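PDB 4U63: DNA photolyase from Agrobacterium tumefaciens, which probably repairs cyclobutane pyrimidine dimers in ultraviolet-damaged DNA using light, with a flavin (FAD) as cofactor and a methenyl-folate as antenna chromophore. Local coordinates for residues Leu41-Ala46 against Asp186-Leu191. Residues are numbered along the deposited sequence; the frame is centred on the assembly and turned at random.
Sequences LALLAA and DPPKSL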
ATOM      1  N   LEU A  41     -10.956  16.324  -6.128  1.00 21.73           N
ATOM      2  CA  LEU A  41     -12.181  16.794  -6.805  1.00 23.82           C
ATOM      3  C   LEU A  41     -13.340  17.012  -5.846  1.00 22.15           C
ATOM      4  O   LEU A  41     -14.152  17.908  -6.052  1.00 22.90           O
ATOM      5  CB  LEU A  41     -12.597  15.836  -7.932  1.00 25.50           C
ATOM      6  CG  LEU A  41     -11.653  15.748  -9.144  1.00 29.06           C
ATOM      7  CD1 LEU A  41     -12.144  14.726 -10.156  1.00 29.66           C
ATOM      8  CD2 LEU A  41     -11.484  17.103  -9.818  1.00 33.58           C
ATOM      9  N   ALA A  42     -13.416  16.203  -4.788  1.00 22.16           N
ATOM     10  CA  ALA A  42     -14.464  16.391  -3.777  1.00 22.86           C
ATOM     11  C   ALA A  42     -14.301  17.735  -3.079  1.00 22.20           C
ATOM     12  O   ALA A  42     -15.258  18.506  -2.955  1.00 22.29           O
ATOM     13  CB  ALA A  42     -14.446  15.261  -2.758  1.00 22.01           C
ATOM     14  N   LEU A  43     -13.085  18.018  -2.626  1.00 22.71           N
ATOM     15  CA  LEU A  43     -12.802  19.300  -1.965  1.00 22.89           C
ATOM     16  C   LEU A  43     -13.063  20.485  -2.908  1.00 20.85           C
ATOM     17  O   LEU A  43     -13.659  21.483  -2.506  1.00 23.10           O
ATOM     18  CB  LEU A  43     -11.372  19.334  -1.449  1.00 22.56           C
ATOM     19  CG  LEU A  43     -10.966  20.574  -0.655  1.00 23.66           C
ATOM     20  CD1 LEU A  43     -11.785  20.734   0.612  1.00 24.47           C
ATOM     21  CD2 LEU A  43      -9.493  20.491  -0.316  1.00 21.40           C
ATOM     22  N   LEU A  44     -12.627  20.365  -4.157  1.00 21.73           N
ATOM     23  CA  LEU A  44     -12.899  21.402  -5.166  1.00 23.44           C
ATOM     24  C   LEU A  44     -14.392  21.598  -5.402  1.00 24.00           C
ATOM     25  O   LEU A  44     -14.857  22.729  -5.557  1.00 24.52           O
ATOM     26  CB  LEU A  44     -12.173  21.092  -6.475  1.00 23.50           C
ATOM     27  CG  LEU A  44     -10.643  21.209  -6.381  1.00 26.81           C
ATOM     28  CD1 LEU A  44      -9.985  20.656  -7.633  1.00 31.04           C
ATOM     29  CD2 LEU A  44     -10.186  22.641  -6.135  1.00 27.43           C
ATOM     30  N   ALA A  45     -15.146  20.498  -5.415  1.00 24.40           N
ATOM     31  CA  ALA A  45     -16.606  20.574  -5.484  1.00 24.91           C
ATOM     32  C   ALA A  45     -17.193  21.354  -4.303  1.00 24.08           C
ATOM     33  O   ALA A  45     -18.112  22.162  -4.476  1.00 24.69           O
ATOM     34  CB  ALA A  45     -17.208  19.179  -5.537  1.00 24.80           C
ATOM     35  N   ALA A  46     -16.665  21.105  -3.104  1.00 25.14           N
ATOM     36  CA  ALA A  46     -17.108  21.829  -1.905  1.00 24.78           C
ATOM     37  C   ALA A  46     -16.829  23.337  -2.031  1.00 24.10           C
ATOM     38  O   ALA A  46     -17.652  24.169  -1.634  1.00 23.20           O
ATOM     39  CB  ALA A  46     -16.449  21.258  -0.658  1.00 24.51           C
ATOM     40  N   ASP A 186      -5.044  22.188  -8.891  1.00 30.89           N
ATOM     41  CA  ASP A 186      -4.410  22.879  -7.773  1.00 30.53           C
ATOM     42  C   ASP A 186      -5.222  22.717  -6.489  1.00 27.17           C
ATOM     43  O   ASP A 186      -6.444  22.584  -6.542  1.00 28.19           O
ATOM     44  CB  ASP A 186      -4.285  24.379  -8.052  1.00 34.39           C
ATOM     45  CG  ASP A 186      -3.286  24.704  -9.143  1.00 39.30           C
ATOM     46  OD1 ASP A 186      -2.507  23.821  -9.572  1.00 42.65           O
ATOM     47  OD2 ASP A 186      -3.281  25.871  -9.570  1.00 42.79           O
ATOM     48  N   PRO A 187      -4.546  22.747  -5.331  1.00 27.01           N
ATOM     49  CA  PRO A 187      -5.278  22.762  -4.076  1.00 28.57           C
ATOM     50  C   PRO A 187      -5.908  24.140  -3.829  1.00 28.60           C
ATOM     51  O   PRO A 187      -5.355  25.152  -4.257  1.00 34.05           O
ATOM     52  CB  PRO A 187      -4.190  22.488  -3.036  1.00 27.47           C
ATOM     53  CG  PRO A 187      -2.944  23.064  -3.647  1.00 29.31           C
ATOM     54  CD  PRO A 187      -3.082  22.829  -5.122  1.00 30.71           C
ATOM     55  N   PRO A 188      -7.061  24.182  -3.149  1.00 27.81           N
ATOM     56  CA  PRO A 188      -7.591  25.484  -2.746  1.00 29.06           C
ATOM     57  C   PRO A 188      -6.691  26.075  -1.666  1.00 31.58           C
ATOM     58  O   PRO A 188      -6.240  25.350  -0.774  1.00 33.98           O
ATOM     59  CB  PRO A 188      -8.973  25.141  -2.179  1.00 30.93           C
ATOM     60  CG  PRO A 188      -8.854  23.734  -1.711  1.00 26.29           C
ATOM     61  CD  PRO A 188      -7.878  23.062  -2.638  1.00 24.99           C
ATOM     62  N   LYS A 189      -6.440  27.378  -1.755  0.50 32.75           N
ATOM     63  CA  LYS A 189      -5.581  28.079  -0.795  0.50 34.35           C
ATOM     64  C   LYS A 189      -6.359  28.644   0.400  0.50 33.81           C
ATOM     65  O   LYS A 189      -5.768  28.964   1.433  0.50 35.29           O
ATOM     66  CB  LYS A 189      -4.820  29.192  -1.515  0.50 36.69           C
ATOM     67  CG  LYS A 189      -3.942  28.678  -2.650  0.50 45.78           C
ATOM     68  CD  LYS A 189      -3.284  29.802  -3.436  0.50 54.21           C
ATOM     69  CE  LYS A 189      -3.967  30.053  -4.772  0.50 61.17           C
ATOM     70  NZ  LYS A 189      -5.292  30.721  -4.654  0.50 60.27           N
ATOM     71  N   SER A 190      -7.677  28.754   0.258  1.00 31.41           N
ATOM     72  CA  SER A 190      -8.537  29.218   1.333  1.00 28.40           C
ATOM     73  C   SER A 190      -9.837  28.417   1.308  1.00 28.92           C
ATOM     74  O   SER A 190     -10.322  28.035   0.242  1.00 31.43           O
ATOM     75  CB  SER A 190      -8.807  30.720   1.208  1.00 34.09           C
ATOM     76  OG  SER A 190      -9.678  30.996   0.127  1.00 42.14           O
ATOM     77  N   LEU A 191     -10.369  28.147   2.496  1.00 28.77           N
ATOM     78  CA  LEU A 191     -11.654  27.475   2.657  1.00 27.81           C
ATOM     79  C   LEU A 191     -12.524  28.337   3.550  1.00 30.30           C
ATOM     80  O   LEU A 191     -12.050  28.905   4.541  1.00 32.45           O
ATOM     81  CB  LEU A 191     -11.489  26.087   3.275  1.00 26.60           C
ATOM     82  CG  LEU A 191     -10.670  25.065   2.484  1.00 28.23           C
ATOM     83  CD1 LEU A 191     -10.405  23.834   3.339  1.00 31.97           C
ATOM     84  CD2 LEU A 191     -11.362  24.682   1.184  1.00 30.82           C
TER
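A chi1 of -176° carries CG of Leu-43 to the side opposite its own amide nitrogen, beside the carbonyl carbon; the side chain starts toward segment 186-191, and its two methyls reach Pro-188 and Leu-191. CD2 rests against the ring of Pro-188, 3.6 Å from CG and scarcely farther from CD, and the leucine branch point, CG, is also close to that same ring carbon. The other methyl, CD1, meets CD2 of Leu-191 at 4.0 Å, the two side chains crossing at about a right angle. One leucine thus touches two residues of an irregular segment, an instance of how a loop can be fitted to a helix largely by branched and cyclic carbon groups, with one backbone carbonyl oxygen taking part.

Leu-44, next along the helix, takes the other common leucine setting: its CG lies anti to the carbonyl carbon (chi1 -68°), and although its CB does not aim at the loop, the methyl end swings closer. There CD2 lies 3.8 Å from the backbone O of Asp-186 and 4.2 Å from CD of Pro-188. The proline ring is therefore approached by both leucines, more closely by Leu-43, while the side chain of Asp-186 sets off away from the helix and its main-chain O meets Leu-44. The interface is small, about 201 Å² summed over both sides.

Val-47, farther along the same helix, also touches Pro-188 and Leu-191, and a backbone hydrogen bond ties Leu-191 to Ala-88. The loop, between helices 168-177 and 219-222, packs against the helix of a beta-alpha-beta crossover joining parallel strands 27-31 and 53-59 in the N-terminal alpha/beta domain of the photolyase fold; this helix, 41-49, rests Ala-46 on strand 27-31 and Ala-45 on strand 142-146.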